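Local coordinates for heme oxygenase (Chlamydomonas reinhardtii, PDB 4RAJ), which probably oxidises heme to biliverdin, releasing iron and carbon monoxide, as heme oxygenases do, and is captured here without its heme, at residues S136-H148 with Q209-N221. Sequence-based numbering, arbitrary orientation.
Sequences SPALLLAHVYTQH and QLLSEHLAAFGHN
Thr146 meets His214, Ala217 and Phe218 of helix 204-227 with every atom of its branched side chain. Its CB lies 3.8 Å from Ala217 CB, a methyl small enough to admit it. OG1 accepts a hydrogen bond from His214 ND1 at 2.8 Å, 22° out of the imidazole plane, and donates one to Ala142 O. CG2, anti to the backbone N, touches Ala217 CB at 3.6 Å and makes a CH-pi contact over one face of the Phe218 ring. At Ala142 another small residue lets the helices close in, its CB 3.4 Å from Leu210 O. This is helix packing inside the all-alpha heme oxygenase fold, helix 140-151 on 204-227, with the axes of 140-148 and 209-221 8.1 Å apart and crossing at -46°. Thr146, Gln147, Phe218 and Asn221 line the pocket of a bound polyether, probably from the crystallisation liquor, which Asn221 ND2 hydrogen-bonds. There the Gln147 and Asn221 amides, their planes turned 44° apart, pair through two reciprocal, nearly straight bonds, Gln147 NE2 to Asn221 OD1 measuring 2.8 Å; a leucine in place of Gln147 would probably cost Tyr125 OH a partner and Asn221 both bonds, its amide then less fixed in rotation. His143, a buried donor whose ring N-H suits a carboxylate, gives NE2 to the anti lone pair of Glu213 OE1 at 2.6 Å, ring and carboxylate nearly coplanar; Tyr125 bonds His143 ND1.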
loop_
_atom_site.group_PDB
_atom_site.type_symbol
_atom_site.label_atom_id
_atom_site.label_comp_id
_atom_site.label_asym_id
_atom_site.label_seq_id
_atom_site.Cartn_x
_atom_site.Cartn_y
_atom_site.Cartn_z
ATOM N N SER A 136 -3.686 -15.296 11.140
ATOM C CA SER A 136 -2.402 -14.846 11.698
ATOM C C SER A 136 -2.192 -13.350 11.512
ATOM O O SER A 136 -1.426 -12.928 10.643
ATOM C CB SER A 136 -1.241 -15.605 11.066
ATOM O OG SER A 136 -1.426 -15.732 9.672
ATOM N N PRO A 137 -2.864 -12.544 12.339
ATOM C CA PRO A 137 -2.877 -11.095 12.124
ATOM C C PRO A 137 -1.504 -10.439 12.214
ATOM O O PRO A 137 -1.321 -9.418 11.575
ATOM C CB PRO A 137 -3.798 -10.582 13.237
ATOM C CG PRO A 137 -4.619 -11.768 13.634
ATOM C CD PRO A 137 -3.714 -12.944 13.475
ATOM N N ALA A 138 -0.557 -10.994 12.965
ATOM C CA ALA A 138 0.770 -10.382 13.021
ATOM C C ALA A 138 1.426 -10.237 11.631
ATOM O O ALA A 138 2.191 -9.290 11.402
ATOM C CB ALA A 138 1.684 -11.186 13.955
ATOM N N LEU A 139 1.124 -11.162 10.713
ATOM C CA LEU A 139 1.735 -11.163 9.381
ATOM C C LEU A 139 1.264 -9.970 8.537
ATOM O O LEU A 139 1.913 -9.603 7.555
ATOM C CB LEU A 139 1.438 -12.483 8.638
ATOM C CG LEU A 139 2.036 -13.742 9.289
ATOM C CD1 LEU A 139 1.896 -15.016 8.412
ATOM C CD2 LEU A 139 3.498 -13.503 9.660
ATOM N N LEU A 140 0.138 -9.380 8.925
ATOM C CA LEU A 140 -0.342 -8.141 8.306
ATOM C C LEU A 140 0.684 -7.014 8.445
ATOM O O LEU A 140 0.755 -6.105 7.602
ATOM C CB LEU A 140 -1.671 -7.708 8.940
ATOM C CG LEU A 140 -2.908 -8.563 8.654
ATOM C CD1 LEU A 140 -4.118 -8.087 9.503
ATOM C CD2 LEU A 140 -3.216 -8.544 7.160
ATOM N N LEU A 141 1.495 -7.073 9.498
ATOM C CA LEU A 141 2.454 -6.000 9.755
ATOM C C LEU A 141 3.564 -5.978 8.711
ATOM O O LEU A 141 4.132 -4.920 8.432
ATOM C CB LEU A 141 3.037 -6.124 11.175
ATOM C CG LEU A 141 2.066 -5.955 12.352
ATOM C CD1 LEU A 141 2.741 -6.385 13.656
ATOM C CD2 LEU A 141 1.562 -4.522 12.479
ATOM N N ALA A 142 3.845 -7.135 8.103
ATOM C CA ALA A 142 4.788 -7.205 7.001
ATOM C C ALA A 142 4.222 -6.501 5.788
ATOM O O ALA A 142 4.967 -5.901 5.010
ATOM C CB ALA A 142 5.125 -8.671 6.663
ATOM N N HIS A 143 2.905 -6.570 5.614
ATOM C CA HIS A 143 2.302 -5.877 4.490
ATOM C C HIS A 143 2.168 -4.378 4.717
ATOM O O HIS A 143 2.224 -3.598 3.760
ATOM C CB HIS A 143 0.944 -6.471 4.122
ATOM C CG HIS A 143 1.018 -7.885 3.646
ATOM N ND1 HIS A 143 0.409 -8.294 2.481
ATOM C CD2 HIS A 143 1.481 -9.008 4.240
ATOM C CE1 HIS A 143 0.622 -9.586 2.309
ATOM N NE2 HIS A 143 1.250 -10.049 3.375
ATOM N N VAL A 144 1.995 -3.981 5.966
ATOM C CA VAL A 144 2.080 -2.570 6.317
ATOM C C VAL A 144 3.471 -2.050 5.982
ATOM O O VAL A 144 3.621 -0.980 5.391
ATOM C CB VAL A 144 1.797 -2.338 7.813
ATOM C CG1 VAL A 144 2.066 -0.871 8.194
ATOM C CG2 VAL A 144 0.370 -2.728 8.144
ATOM N N TYR A 145 4.491 -2.825 6.351
ATOM C CA TYR A 145 5.873 -2.411 6.132
ATOM C C TYR A 145 6.123 -2.131 4.653
ATOM O O TYR A 145 6.726 -1.112 4.291
ATOM C CB TYR A 145 6.860 -3.476 6.659
ATOM C CG TYR A 145 8.307 -3.120 6.392
ATOM C CD1 TYR A 145 8.897 -2.035 7.025
ATOM C CD2 TYR A 145 9.087 -3.873 5.522
ATOM C CE1 TYR A 145 10.222 -1.693 6.788
ATOM C CE2 TYR A 145 10.422 -3.541 5.283
ATOM C CZ TYR A 145 10.980 -2.447 5.922
ATOM O OH TYR A 145 12.296 -2.097 5.698
ATOM N N THR A 146 5.602 -3.013 3.805
ATOM C CA THR A 146 5.771 -2.932 2.363
ATOM C C THR A 146 4.929 -1.848 1.693
ATOM O O THR A 146 5.438 -1.069 0.891
ATOM C CB THR A 146 5.407 -4.266 1.698
ATOM O OG1 THR A 146 6.115 -5.341 2.348
ATOM C CG2 THR A 146 5.753 -4.241 0.212
ATOM N N GLN A 147 3.640 -1.834 2.020
ATOM C CA GLN A 147 2.646 -1.003 1.340
ATOM C C GLN A 147 2.586 0.406 1.902
ATOM O O GLN A 147 2.734 1.385 1.177
ATOM C CB GLN A 147 1.258 -1.646 1.444
ATOM C CG GLN A 147 1.177 -3.110 0.924
ATOM C CD GLN A 147 1.204 -3.195 -0.583
ATOM O OE1 GLN A 147 1.498 -2.214 -1.263
ATOM N NE2 GLN A 147 0.881 -4.375 -1.126
ATOM N N HIS A 148 2.349 0.516 3.201
ATOM C CA HIS A 148 2.128 1.839 3.773
ATOM C C HIS A 148 3.376 2.693 3.793
ATOM O O HIS A 148 3.304 3.908 3.645
ATOM C CB HIS A 148 1.573 1.712 5.182
ATOM C CG HIS A 148 0.151 1.279 5.216
ATOM N ND1 HIS A 148 -0.221 -0.048 5.214
ATOM C CD2 HIS A 148 -0.997 1.997 5.245
ATOM C CE1 HIS A 148 -1.540 -0.128 5.248
ATOM N NE2 HIS A 148 -2.035 1.097 5.263
ATOM N N GLN A 209 8.365 -15.883 8.366
ATOM C CA GLN A 209 7.069 -15.629 7.748
ATOM C C GLN A 209 6.901 -14.172 7.365
ATOM O O GLN A 209 6.298 -13.866 6.348
ATOM C CB GLN A 209 5.934 -16.026 8.679
ATOM C CG GLN A 209 5.641 -17.506 8.729
ATOM C CD GLN A 209 4.446 -17.808 9.599
ATOM O OE1 GLN A 209 4.370 -17.352 10.736
ATOM N NE2 GLN A 209 3.498 -18.564 9.067
ATOM N N LEU A 210 7.418 -13.274 8.195
ATOM C CA LEU A 210 7.335 -11.846 7.901
ATOM C C LEU A 210 8.144 -11.509 6.658
ATOM O O LEU A 210 7.715 -10.716 5.820
ATOM C CB LEU A 210 7.819 -11.026 9.104
ATOM C CG LEU A 210 6.912 -11.124 10.333
ATOM C CD1 LEU A 210 7.624 -10.625 11.590
ATOM C CD2 LEU A 210 5.634 -10.319 10.082
ATOM N N LEU A 211 9.318 -12.115 6.537
ATOM C CA LEU A 211 10.114 -12.013 5.311
ATOM C C LEU A 211 9.293 -12.494 4.116
ATOM O O LEU A 211 9.211 -11.807 3.100
ATOM C CB LEU A 211 11.422 -12.824 5.429
ATOM C CG LEU A 211 12.297 -12.922 4.170
ATOM C CD1 LEU A 211 12.420 -11.551 3.545
ATOM C CD2 LEU A 211 13.679 -13.465 4.503
ATOM N N SER A 212 8.689 -13.675 4.241
ATOM C CA SER A 212 7.925 -14.238 3.140
ATOM C C SER A 212 6.758 -13.336 2.755
ATOM O O SER A 212 6.479 -13.162 1.582
ATOM C CB SER A 212 7.415 -15.630 3.491
ATOM O OG SER A 212 8.491 -16.539 3.583
ATOM N N GLU A 213 6.079 -12.763 3.741
ATOM C CA GLU A 213 4.914 -11.948 3.444
ATOM C C GLU A 213 5.314 -10.613 2.812
ATOM O O GLU A 213 4.584 -10.087 1.983
ATOM C CB GLU A 213 4.078 -11.730 4.705
ATOM C CG GLU A 213 3.326 -13.000 5.120
ATOM C CD GLU A 213 2.370 -13.496 4.047
ATOM O OE1 GLU A 213 1.675 -12.662 3.415
ATOM O OE2 GLU A 213 2.317 -14.727 3.829
ATOM N N HIS A 214 6.472 -10.086 3.209
ATOM C CA HIS A 214 7.069 -8.888 2.602
ATOM C C HIS A 214 7.294 -9.122 1.092
ATOM O O HIS A 214 6.908 -8.305 0.261
ATOM C CB HIS A 214 8.384 -8.557 3.333
ATOM C CG HIS A 214 9.198 -7.455 2.720
ATOM N ND1 HIS A 214 8.751 -6.155 2.622
ATOM C CD2 HIS A 214 10.460 -7.459 2.223
ATOM C CE1 HIS A 214 9.698 -5.407 2.079
ATOM N NE2 HIS A 214 10.740 -6.176 1.816
ATOM N N LEU A 215 7.904 -10.253 0.742
ATOM C CA LEU A 215 8.119 -10.581 -0.665
ATOM C C LEU A 215 6.782 -10.770 -1.381
ATOM O O LEU A 215 6.633 -10.407 -2.550
ATOM C CB LEU A 215 8.974 -11.852 -0.798
ATOM C CG LEU A 215 10.383 -11.758 -0.226
ATOM C CD1 LEU A 215 11.058 -13.133 -0.297
ATOM C CD2 LEU A 215 11.195 -10.709 -0.975
ATOM N N ALA A 216 5.813 -11.358 -0.679
ATOM C CA ALA A 216 4.512 -11.651 -1.284
ATOM C C ALA A 216 3.784 -10.365 -1.656
ATOM O O ALA A 216 3.061 -10.325 -2.653
ATOM C CB ALA A 216 3.640 -12.490 -0.345
ATOM N N ALA A 217 3.972 -9.320 -0.854
ATOM C CA ALA A 217 3.323 -8.040 -1.142
ATOM C C ALA A 217 3.831 -7.477 -2.461
ATOM O O ALA A 217 3.043 -6.983 -3.268
ATOM C CB ALA A 217 3.550 -7.052 -0.000
ATOM N N PHE A 218 5.139 -7.562 -2.701
ATOM C CA PHE A 218 5.680 -7.161 -4.004
ATOM C C PHE A 218 5.072 -8.015 -5.111
ATOM O O PHE A 218 4.673 -7.513 -6.163
ATOM C CB PHE A 218 7.205 -7.288 -4.048
ATOM C CG PHE A 218 7.930 -6.180 -3.354
ATOM C CD1 PHE A 218 8.246 -5.010 -4.034
ATOM C CD2 PHE A 218 8.314 -6.306 -2.027
ATOM C CE1 PHE A 218 8.925 -3.981 -3.400
ATOM C CE2 PHE A 218 8.990 -5.278 -1.385
ATOM C CZ PHE A 218 9.290 -4.114 -2.072
ATOM N N GLY A 219 5.021 -9.319 -4.872
ATOM C CA GLY A 219 4.495 -10.238 -5.866
ATOM C C GLY A 219 3.056 -9.929 -6.235
ATOM O O GLY A 219 2.696 -9.903 -7.426
ATOM N N HIS A 220 2.231 -9.697 -5.214
ATOM C CA HIS A 220 0.831 -9.360 -5.434
ATOM C C HIS A 220 0.708 -8.038 -6.187
ATOM O O HIS A 220 -0.092 -7.912 -7.116
ATOM C CB HIS A 220 0.084 -9.291 -4.103
ATOM C CG HIS A 220 -0.261 -10.634 -3.533
ATOM N ND1 HIS A 220 -1.220 -11.452 -4.093
ATOM C CD2 HIS A 220 0.214 -11.296 -2.449
ATOM C CE1 HIS A 220 -1.312 -12.565 -3.384
ATOM N NE2 HIS A 220 -0.456 -12.493 -2.378
ATOM N N ASN A 221 1.475 -7.035 -5.749
ATOM C CA ASN A 221 1.425 -5.725 -6.374
ATOM C C ASN A 221 1.790 -5.824 -7.838
ATOM O O ASN A 221 1.146 -5.224 -8.689
ATOM C CB ASN A 221 2.366 -4.738 -5.668
ATOM C CG ASN A 221 1.763 -4.164 -4.408
ATOM O OD1 ASN A 221 0.740 -4.643 -3.932
ATOM N ND2 ASN A 221 2.398 -3.135 -3.856
#